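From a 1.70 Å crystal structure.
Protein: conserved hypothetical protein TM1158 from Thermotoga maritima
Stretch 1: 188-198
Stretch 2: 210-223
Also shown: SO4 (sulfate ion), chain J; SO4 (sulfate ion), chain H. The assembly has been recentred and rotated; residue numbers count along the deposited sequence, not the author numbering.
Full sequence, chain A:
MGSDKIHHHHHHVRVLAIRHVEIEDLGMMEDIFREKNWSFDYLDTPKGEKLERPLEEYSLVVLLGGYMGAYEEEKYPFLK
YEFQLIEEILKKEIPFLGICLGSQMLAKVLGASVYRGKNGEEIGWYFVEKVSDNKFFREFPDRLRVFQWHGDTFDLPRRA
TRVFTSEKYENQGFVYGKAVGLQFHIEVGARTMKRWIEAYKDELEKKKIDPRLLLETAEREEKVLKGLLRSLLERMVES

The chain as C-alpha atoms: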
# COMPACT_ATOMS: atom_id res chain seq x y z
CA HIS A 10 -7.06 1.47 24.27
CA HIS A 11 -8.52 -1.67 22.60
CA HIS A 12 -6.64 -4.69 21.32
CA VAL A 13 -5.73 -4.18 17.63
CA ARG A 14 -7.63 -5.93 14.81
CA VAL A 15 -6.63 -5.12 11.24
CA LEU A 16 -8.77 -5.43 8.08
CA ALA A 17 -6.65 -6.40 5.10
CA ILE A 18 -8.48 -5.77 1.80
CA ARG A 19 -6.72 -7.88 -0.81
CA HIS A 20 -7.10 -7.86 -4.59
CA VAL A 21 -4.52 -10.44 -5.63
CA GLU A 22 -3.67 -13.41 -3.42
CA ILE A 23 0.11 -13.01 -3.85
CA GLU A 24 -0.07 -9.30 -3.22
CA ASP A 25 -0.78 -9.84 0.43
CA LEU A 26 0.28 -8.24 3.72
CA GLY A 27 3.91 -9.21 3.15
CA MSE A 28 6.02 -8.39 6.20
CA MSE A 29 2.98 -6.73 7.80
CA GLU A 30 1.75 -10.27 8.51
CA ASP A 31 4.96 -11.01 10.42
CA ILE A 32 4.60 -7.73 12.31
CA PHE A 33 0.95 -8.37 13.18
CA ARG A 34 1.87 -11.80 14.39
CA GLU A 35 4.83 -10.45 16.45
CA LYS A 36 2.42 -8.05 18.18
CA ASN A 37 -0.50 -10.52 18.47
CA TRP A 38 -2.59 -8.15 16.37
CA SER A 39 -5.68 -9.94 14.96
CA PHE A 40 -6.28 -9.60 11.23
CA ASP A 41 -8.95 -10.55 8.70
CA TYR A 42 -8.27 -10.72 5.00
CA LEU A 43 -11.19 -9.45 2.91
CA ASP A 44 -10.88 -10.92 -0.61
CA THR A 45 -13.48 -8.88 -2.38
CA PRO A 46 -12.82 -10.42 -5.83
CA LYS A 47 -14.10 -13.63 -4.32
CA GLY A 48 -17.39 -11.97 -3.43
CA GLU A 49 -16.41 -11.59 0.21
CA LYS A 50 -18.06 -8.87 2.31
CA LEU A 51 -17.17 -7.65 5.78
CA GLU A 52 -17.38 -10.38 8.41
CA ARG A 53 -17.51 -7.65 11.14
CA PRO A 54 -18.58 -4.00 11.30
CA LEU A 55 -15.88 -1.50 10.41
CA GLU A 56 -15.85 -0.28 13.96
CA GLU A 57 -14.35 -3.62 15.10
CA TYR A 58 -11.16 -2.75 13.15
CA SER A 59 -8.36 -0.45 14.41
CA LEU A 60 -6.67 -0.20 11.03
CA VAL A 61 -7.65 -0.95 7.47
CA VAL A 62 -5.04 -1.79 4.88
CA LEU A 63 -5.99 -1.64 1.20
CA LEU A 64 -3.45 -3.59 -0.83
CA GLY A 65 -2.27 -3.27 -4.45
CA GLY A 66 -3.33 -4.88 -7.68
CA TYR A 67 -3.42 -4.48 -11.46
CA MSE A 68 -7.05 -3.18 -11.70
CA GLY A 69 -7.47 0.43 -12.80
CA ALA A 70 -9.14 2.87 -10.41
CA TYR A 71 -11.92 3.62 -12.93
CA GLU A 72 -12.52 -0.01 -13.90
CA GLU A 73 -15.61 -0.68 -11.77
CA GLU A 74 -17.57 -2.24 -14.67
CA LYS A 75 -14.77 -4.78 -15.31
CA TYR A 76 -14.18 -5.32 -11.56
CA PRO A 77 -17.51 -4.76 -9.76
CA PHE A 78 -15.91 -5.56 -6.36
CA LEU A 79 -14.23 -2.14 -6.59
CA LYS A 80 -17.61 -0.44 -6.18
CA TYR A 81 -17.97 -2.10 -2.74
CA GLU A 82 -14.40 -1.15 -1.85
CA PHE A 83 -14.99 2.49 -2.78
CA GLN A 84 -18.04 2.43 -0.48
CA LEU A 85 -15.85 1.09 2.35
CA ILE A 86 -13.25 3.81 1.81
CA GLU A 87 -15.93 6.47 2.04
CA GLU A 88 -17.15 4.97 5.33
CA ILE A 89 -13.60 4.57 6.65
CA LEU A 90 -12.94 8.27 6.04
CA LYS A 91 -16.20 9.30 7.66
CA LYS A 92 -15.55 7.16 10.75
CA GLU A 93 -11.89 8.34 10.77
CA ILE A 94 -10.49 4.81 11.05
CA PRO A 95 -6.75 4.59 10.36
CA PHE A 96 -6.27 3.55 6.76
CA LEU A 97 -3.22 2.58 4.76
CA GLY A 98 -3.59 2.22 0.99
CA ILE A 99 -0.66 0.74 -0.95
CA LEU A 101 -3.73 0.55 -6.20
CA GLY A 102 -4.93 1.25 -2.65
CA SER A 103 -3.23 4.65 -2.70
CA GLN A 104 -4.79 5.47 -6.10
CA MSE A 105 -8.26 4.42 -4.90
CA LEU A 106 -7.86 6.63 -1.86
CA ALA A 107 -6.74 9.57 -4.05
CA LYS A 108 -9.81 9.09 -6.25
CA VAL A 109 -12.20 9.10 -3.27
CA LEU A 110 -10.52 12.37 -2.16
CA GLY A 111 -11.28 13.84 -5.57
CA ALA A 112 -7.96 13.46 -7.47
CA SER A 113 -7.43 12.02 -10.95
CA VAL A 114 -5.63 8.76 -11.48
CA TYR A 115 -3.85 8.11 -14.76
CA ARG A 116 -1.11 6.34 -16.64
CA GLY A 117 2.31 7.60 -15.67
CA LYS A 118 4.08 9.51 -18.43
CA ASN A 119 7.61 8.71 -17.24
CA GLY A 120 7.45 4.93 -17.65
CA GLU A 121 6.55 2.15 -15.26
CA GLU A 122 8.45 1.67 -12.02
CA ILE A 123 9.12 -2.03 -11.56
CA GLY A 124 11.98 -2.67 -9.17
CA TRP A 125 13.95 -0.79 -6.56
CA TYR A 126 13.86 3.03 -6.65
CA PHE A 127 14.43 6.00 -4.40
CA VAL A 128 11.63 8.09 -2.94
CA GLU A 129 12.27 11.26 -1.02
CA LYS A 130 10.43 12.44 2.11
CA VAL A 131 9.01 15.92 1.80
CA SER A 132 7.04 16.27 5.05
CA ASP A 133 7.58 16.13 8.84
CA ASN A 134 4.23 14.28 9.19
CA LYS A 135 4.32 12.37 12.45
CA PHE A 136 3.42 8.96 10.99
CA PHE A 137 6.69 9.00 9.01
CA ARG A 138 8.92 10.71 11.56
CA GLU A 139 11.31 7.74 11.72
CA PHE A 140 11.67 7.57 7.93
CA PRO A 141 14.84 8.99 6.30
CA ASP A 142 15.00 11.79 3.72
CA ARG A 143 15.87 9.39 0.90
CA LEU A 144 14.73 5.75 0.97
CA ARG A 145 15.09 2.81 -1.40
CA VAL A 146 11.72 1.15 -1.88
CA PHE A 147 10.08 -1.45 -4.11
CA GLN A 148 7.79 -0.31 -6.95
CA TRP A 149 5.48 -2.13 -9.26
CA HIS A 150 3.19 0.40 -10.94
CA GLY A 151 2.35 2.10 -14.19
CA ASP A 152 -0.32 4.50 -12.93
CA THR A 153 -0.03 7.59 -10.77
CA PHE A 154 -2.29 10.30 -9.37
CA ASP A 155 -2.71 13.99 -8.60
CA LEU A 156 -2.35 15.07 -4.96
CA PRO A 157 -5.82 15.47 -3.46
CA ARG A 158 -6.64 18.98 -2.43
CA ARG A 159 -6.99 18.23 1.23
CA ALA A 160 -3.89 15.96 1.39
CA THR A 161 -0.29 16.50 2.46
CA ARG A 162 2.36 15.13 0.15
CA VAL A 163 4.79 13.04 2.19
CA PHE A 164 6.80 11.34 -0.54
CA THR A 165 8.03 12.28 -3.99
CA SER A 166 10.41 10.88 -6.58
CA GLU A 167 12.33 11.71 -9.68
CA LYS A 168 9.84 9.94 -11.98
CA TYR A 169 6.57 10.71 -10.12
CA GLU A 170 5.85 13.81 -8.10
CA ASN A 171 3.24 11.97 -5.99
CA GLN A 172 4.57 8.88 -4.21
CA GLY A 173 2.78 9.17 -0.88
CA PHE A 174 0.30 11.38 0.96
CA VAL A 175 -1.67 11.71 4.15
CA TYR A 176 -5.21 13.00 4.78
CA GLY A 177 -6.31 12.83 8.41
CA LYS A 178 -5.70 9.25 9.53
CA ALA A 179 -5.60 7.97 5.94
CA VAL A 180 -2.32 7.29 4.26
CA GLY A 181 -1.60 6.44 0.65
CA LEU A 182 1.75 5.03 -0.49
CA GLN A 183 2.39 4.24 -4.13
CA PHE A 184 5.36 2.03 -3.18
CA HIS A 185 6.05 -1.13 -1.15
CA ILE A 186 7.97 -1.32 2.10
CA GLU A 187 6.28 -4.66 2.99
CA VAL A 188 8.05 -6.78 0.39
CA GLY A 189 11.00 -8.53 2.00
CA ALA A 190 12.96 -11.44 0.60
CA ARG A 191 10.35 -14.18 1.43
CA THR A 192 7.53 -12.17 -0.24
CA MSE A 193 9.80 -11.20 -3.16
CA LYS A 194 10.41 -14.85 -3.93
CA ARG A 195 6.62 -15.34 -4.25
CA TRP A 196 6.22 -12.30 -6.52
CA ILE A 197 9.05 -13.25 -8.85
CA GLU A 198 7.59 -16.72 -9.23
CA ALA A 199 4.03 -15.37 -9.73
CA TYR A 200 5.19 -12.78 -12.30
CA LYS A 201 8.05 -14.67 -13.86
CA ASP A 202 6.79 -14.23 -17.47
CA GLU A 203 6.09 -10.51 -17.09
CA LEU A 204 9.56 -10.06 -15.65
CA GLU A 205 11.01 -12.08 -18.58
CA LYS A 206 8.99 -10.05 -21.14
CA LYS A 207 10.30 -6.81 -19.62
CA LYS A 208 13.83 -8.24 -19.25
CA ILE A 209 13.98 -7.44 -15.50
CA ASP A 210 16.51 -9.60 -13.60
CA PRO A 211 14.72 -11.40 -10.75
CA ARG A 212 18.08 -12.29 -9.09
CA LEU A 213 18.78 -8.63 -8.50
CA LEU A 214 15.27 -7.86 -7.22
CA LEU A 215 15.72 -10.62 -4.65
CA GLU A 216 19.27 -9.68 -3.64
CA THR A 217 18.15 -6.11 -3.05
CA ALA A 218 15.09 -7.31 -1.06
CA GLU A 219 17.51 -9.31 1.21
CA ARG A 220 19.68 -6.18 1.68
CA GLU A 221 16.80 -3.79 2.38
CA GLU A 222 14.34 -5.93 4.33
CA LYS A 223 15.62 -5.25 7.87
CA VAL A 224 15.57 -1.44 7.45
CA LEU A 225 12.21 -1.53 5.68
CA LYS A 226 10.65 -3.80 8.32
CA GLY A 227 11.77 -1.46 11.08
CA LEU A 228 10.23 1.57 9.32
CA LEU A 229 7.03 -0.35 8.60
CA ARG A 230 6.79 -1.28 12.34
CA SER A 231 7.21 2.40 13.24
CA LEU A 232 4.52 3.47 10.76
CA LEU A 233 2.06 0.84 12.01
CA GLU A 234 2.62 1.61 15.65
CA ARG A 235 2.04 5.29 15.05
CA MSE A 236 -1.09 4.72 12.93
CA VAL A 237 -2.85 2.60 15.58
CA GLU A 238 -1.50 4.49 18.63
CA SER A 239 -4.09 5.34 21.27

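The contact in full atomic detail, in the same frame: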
# COMPACT_ATOMS: atom_id res chain seq x y z
N VAL A 188 7.52 -5.67 1.17
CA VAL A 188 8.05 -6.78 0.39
C VAL A 188 9.52 -7.01 0.78
O VAL A 188 10.43 -6.28 0.34
CB VAL A 188 7.87 -6.57 -1.14
CG1 VAL A 188 8.42 -7.78 -1.94
CG2 VAL A 188 6.40 -6.34 -1.49
N GLY A 189 9.71 -8.01 1.61
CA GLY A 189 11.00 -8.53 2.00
C GLY A 189 11.40 -9.68 1.11
O GLY A 189 10.73 -9.92 0.11
N ALA A 190 12.46 -10.39 1.47
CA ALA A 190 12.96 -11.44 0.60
C ALA A 190 11.96 -12.61 0.42
O ALA A 190 11.79 -13.10 -0.68
CB ALA A 190 14.30 -11.95 1.09
N ARG A 191 11.31 -13.04 1.50
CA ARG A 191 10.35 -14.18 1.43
C ARG A 191 9.17 -13.84 0.48
O ARG A 191 8.82 -14.63 -0.38
CB ARG A 191 9.83 -14.49 2.84
CG ARG A 191 8.66 -15.47 2.89
CD ARG A 191 7.99 -15.60 4.31
NE ARG A 191 7.39 -14.36 4.83
CZ ARG A 191 6.22 -13.82 4.45
NH1 ARG A 191 5.46 -14.39 3.53
NH2 ARG A 191 5.81 -12.68 5.01
N THR A 192 8.62 -12.64 0.61
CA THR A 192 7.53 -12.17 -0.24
C THR A 192 8.02 -11.97 -1.70
O THR A 192 7.35 -12.33 -2.68
CB THR A 192 6.95 -10.88 0.33
OG1 THR A 192 6.37 -11.15 1.62
CG2 THR A 192 5.86 -10.33 -0.50
N MSE A 193 9.20 -11.39 -1.84
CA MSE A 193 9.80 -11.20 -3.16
C MSE A 193 9.92 -12.50 -3.93
O MSE A 193 9.66 -12.52 -5.17
CB MSE A 193 11.16 -10.48 -3.05
CG MSE A 193 11.76 -10.07 -4.41
SE MSE A 193 10.63 -8.73 -5.34
CE MSE A 193 11.16 -7.25 -4.37
N LYS A 194 10.32 -13.58 -3.26
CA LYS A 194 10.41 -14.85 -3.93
C LYS A 194 9.04 -15.27 -4.51
O LYS A 194 8.98 -15.86 -5.58
CB LYS A 194 10.90 -15.96 -3.00
CG LYS A 194 12.34 -15.88 -2.66
CD LYS A 194 12.69 -16.90 -1.59
CE LYS A 194 14.14 -16.79 -1.15
NZ LYS A 194 14.69 -18.09 -0.65
N ARG A 195 7.97 -15.02 -3.77
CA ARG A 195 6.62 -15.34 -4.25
C ARG A 195 6.24 -14.50 -5.46
O ARG A 195 5.61 -15.02 -6.39
CB ARG A 195 5.57 -15.14 -3.15
CG ARG A 195 5.72 -16.18 -2.01
CD ARG A 195 5.59 -17.62 -2.45
NE ARG A 195 5.75 -18.56 -1.34
CZ ARG A 195 5.50 -19.86 -1.42
NH1 ARG A 195 5.10 -20.42 -2.58
NH2 ARG A 195 5.68 -20.63 -0.36
N TRP A 196 6.56 -13.22 -5.42
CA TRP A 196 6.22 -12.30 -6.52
C TRP A 196 6.98 -12.63 -7.79
O TRP A 196 6.41 -12.64 -8.90
CB TRP A 196 6.50 -10.85 -6.18
CG TRP A 196 5.55 -10.15 -5.27
CD1 TRP A 196 5.07 -10.58 -4.06
CD2 TRP A 196 5.00 -8.85 -5.46
NE1 TRP A 196 4.25 -9.63 -3.52
CE2 TRP A 196 4.19 -8.56 -4.35
CE3 TRP A 196 5.07 -7.90 -6.52
CZ2 TRP A 196 3.51 -7.38 -4.22
CZ3 TRP A 196 4.37 -6.72 -6.39
CH2 TRP A 196 3.58 -6.48 -5.23
N ILE A 197 8.27 -12.92 -7.66
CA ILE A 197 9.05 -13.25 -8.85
C ILE A 197 8.62 -14.55 -9.48
O ILE A 197 8.66 -14.68 -10.69
CB ILE A 197 10.59 -13.16 -8.62
CG1 ILE A 197 11.11 -14.28 -7.75
CG2 ILE A 197 10.97 -11.80 -8.10
CD1 ILE A 197 12.50 -14.00 -7.20
N GLU A 198 8.18 -15.53 -8.68
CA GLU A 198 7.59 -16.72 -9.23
C GLU A 198 6.21 -16.43 -9.86
O GLU A 198 5.94 -16.96 -10.94
CB GLU A 198 7.49 -17.84 -8.19
CG GLU A 198 6.90 -19.15 -8.69
CD GLU A 198 7.71 -19.81 -9.80
OE1 GLU A 198 8.88 -19.43 -10.04
OE2 GLU A 198 7.16 -20.73 -10.45
N ASP A 210 15.75 -8.49 -14.22
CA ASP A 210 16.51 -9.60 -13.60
C ASP A 210 15.95 -9.89 -12.20
O ASP A 210 16.10 -9.08 -11.28
CB ASP A 210 17.97 -9.19 -13.45
CG ASP A 210 18.85 -10.35 -13.07
OD1 ASP A 210 18.38 -11.33 -12.47
OD2 ASP A 210 20.05 -10.36 -13.36
N PRO A 211 15.34 -11.05 -12.03
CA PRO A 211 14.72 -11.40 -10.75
C PRO A 211 15.76 -11.64 -9.63
O PRO A 211 15.43 -11.37 -8.47
CB PRO A 211 13.97 -12.69 -11.04
CG PRO A 211 14.52 -13.21 -12.28
CD PRO A 211 15.22 -12.14 -13.01
N ARG A 212 16.96 -12.08 -10.01
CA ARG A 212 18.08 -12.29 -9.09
C ARG A 212 18.42 -11.00 -8.37
O ARG A 212 18.56 -10.96 -7.14
CB ARG A 212 19.32 -12.80 -9.83
N LEU A 213 18.48 -9.91 -9.11
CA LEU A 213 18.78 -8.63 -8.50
C LEU A 213 17.64 -8.07 -7.65
O LEU A 213 17.89 -7.47 -6.59
CB LEU A 213 19.15 -7.63 -9.57
CG LEU A 213 20.29 -8.00 -10.50
CD1 LEU A 213 20.56 -6.78 -11.41
CD2 LEU A 213 21.55 -8.47 -9.74
N LEU A 214 16.38 -8.21 -8.08
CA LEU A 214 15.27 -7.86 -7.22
C LEU A 214 15.36 -8.57 -5.86
O LEU A 214 15.07 -7.99 -4.81
CB LEU A 214 13.91 -8.21 -7.87
CG LEU A 214 13.55 -7.56 -9.20
CD1 LEU A 214 12.16 -8.00 -9.61
CD2 LEU A 214 13.54 -6.07 -9.05
N LEU A 215 15.71 -9.84 -5.88
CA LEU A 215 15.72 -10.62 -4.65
C LEU A 215 16.91 -10.23 -3.76
O LEU A 215 16.78 -10.10 -2.54
CB LEU A 215 15.79 -12.11 -4.96
CG LEU A 215 15.87 -13.06 -3.79
CD1 LEU A 215 14.74 -12.85 -2.81
CD2 LEU A 215 15.87 -14.48 -4.32
N GLU A 216 18.07 -10.05 -4.38
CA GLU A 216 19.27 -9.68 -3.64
C GLU A 216 19.06 -8.34 -2.96
O GLU A 216 19.38 -8.18 -1.78
CB GLU A 216 20.48 -9.60 -4.54
CG GLU A 216 21.05 -10.94 -4.85
CD GLU A 216 22.21 -10.86 -5.86
OE1 GLU A 216 22.67 -9.72 -6.17
OE2 GLU A 216 22.63 -11.93 -6.34
N THR A 217 18.45 -7.39 -3.67
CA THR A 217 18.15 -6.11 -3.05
C THR A 217 17.12 -6.25 -1.92
O THR A 217 17.22 -5.57 -0.88
CB THR A 217 17.74 -5.08 -4.10
OG1 THR A 217 18.83 -4.97 -5.05
CG2 THR A 217 17.53 -3.74 -3.52
N ALA A 218 16.09 -7.09 -2.12
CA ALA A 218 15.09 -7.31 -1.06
C ALA A 218 15.81 -7.81 0.22
O ALA A 218 15.47 -7.38 1.34
CB ALA A 218 14.05 -8.34 -1.51
N GLU A 219 16.75 -8.75 0.06
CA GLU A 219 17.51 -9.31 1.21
C GLU A 219 18.32 -8.17 1.89
O GLU A 219 18.39 -8.11 3.14
CB GLU A 219 18.44 -10.44 0.78
CG GLU A 219 17.70 -11.64 0.23
CD GLU A 219 18.58 -12.69 -0.45
OE1 GLU A 219 19.72 -12.40 -0.89
OE2 GLU A 219 18.09 -13.83 -0.54
N ARG A 220 18.88 -7.25 1.12
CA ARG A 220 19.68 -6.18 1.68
C ARG A 220 18.85 -5.11 2.39
O ARG A 220 19.30 -4.55 3.36
CB ARG A 220 20.54 -5.47 0.64
CG ARG A 220 21.70 -4.67 1.27
CD ARG A 220 22.96 -4.48 0.37
NE ARG A 220 23.92 -3.60 1.04
CZ ARG A 220 23.71 -2.30 1.27
NH1 ARG A 220 22.65 -1.68 0.80
NH2 ARG A 220 24.61 -1.59 1.94
N GLU A 221 17.64 -4.85 1.89
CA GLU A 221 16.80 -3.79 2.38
C GLU A 221 15.80 -4.20 3.45
O GLU A 221 15.23 -3.33 4.12
CB GLU A 221 16.04 -3.17 1.21
CG GLU A 221 16.89 -2.55 0.08
CD GLU A 221 17.76 -1.39 0.53
OE1 GLU A 221 17.47 -0.76 1.57
OE2 GLU A 221 18.76 -1.12 -0.16
N GLU A 222 15.52 -5.50 3.58
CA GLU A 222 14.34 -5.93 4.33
C GLU A 222 14.38 -5.54 5.81
O GLU A 222 13.33 -5.24 6.41
CB GLU A 222 14.04 -7.41 4.22
CG GLU A 222 15.09 -8.34 4.71
CD GLU A 222 14.67 -9.80 4.65
OE1 GLU A 222 15.47 -10.64 5.09
OE2 GLU A 222 13.54 -10.10 4.17
N LYS A 223 15.54 -5.58 6.43
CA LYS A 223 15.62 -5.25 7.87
C LYS A 223 15.27 -3.75 8.13
O LYS A 223 14.46 -3.43 9.03
CB LYS A 223 16.99 -5.59 8.42
CG LYS A 223 17.14 -5.21 9.92
CD LYS A 223 18.54 -5.34 10.43
CE LYS A 223 18.62 -4.83 11.89
NZ LYS A 223 18.51 -5.94 12.80
S SO4 J . 5.88 -18.09 2.24
O1 SO4 J . 4.83 -19.09 2.09
O2 SO4 J . 7.19 -18.65 1.91
O3 SO4 J . 5.85 -17.64 3.63
O4 SO4 J . 5.61 -16.99 1.33
S SO4 H . 23.32 2.01 1.60
O1 SO4 H . 24.52 1.27 2.00
O2 SO4 H . 22.57 2.43 2.78
O3 SO4 H . 22.37 1.26 0.77
O4 SO4 H . 23.77 3.24 0.96
O HOH W 1 12.88 -5.71 1.37
O HOH W 2 11.96 -12.29 4.26

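Helices 190-198 and 211-223 run nearly antiparallel, at 160°, with axes approaching to 8.8 Å. Small residues sit where the backbones come close at one end: Ala190 and Ala218 bring their CA atoms to 4.9 Å, and each is hardly more than a bump. The Ala218 methyl settles into a shallow hollow of the first helix, its CB 4.0 Å from Gly189 C, 3.9 Å from Ala190 CA and 3.9 Å from Met193 CB. The Ala190 methyl answers by entering the groove between Leu215 and Glu219, its CB 4.0 Å from Leu215 CD1 and 3.5 Å from Glu219 CG.

Leu215 starts out sideways, but its t,p rotamer brings its end back over the first helix. There Leu215 CD1 lies 3.6 Å from Ala190 O and 3.9 Å from Lys194 CG, so the aliphatic stem of an exposed lysine helps cover a leucine methyl. Met193, a selenomethionine, points toward the partner and lays its flexible chain along the backbone: CG is 4.0 Å from Leu215 CA, and SE is 4.2 Å from Leu214 CB.

Toward the other end the backbones stand farther apart, with Ile197 and Pro211 CA atoms at 6.3 Å, and a branched side chain fills the wider space. Ile197 CB meets Pro211 CB at 4.2 Å, while its CG2 reaches Leu214 CD1 at 4.3 Å and its CD1 reaches Leu215 CB at 4.4 Å.

One direct hydrogen bond joins the stretches. Ala190 N, free at the start of its helix, donates to Glu222 OE2 at 2.9 Å, nearly straight at 168°. Gly189 leaves room for that carboxylate: an ideal CB there would sit 2.9 Å from Glu222 OE2, a clash. Two waters finish the seam, one donating to Val188 O and Ala218 O, the other linking Arg191 N to Glu222 OE2.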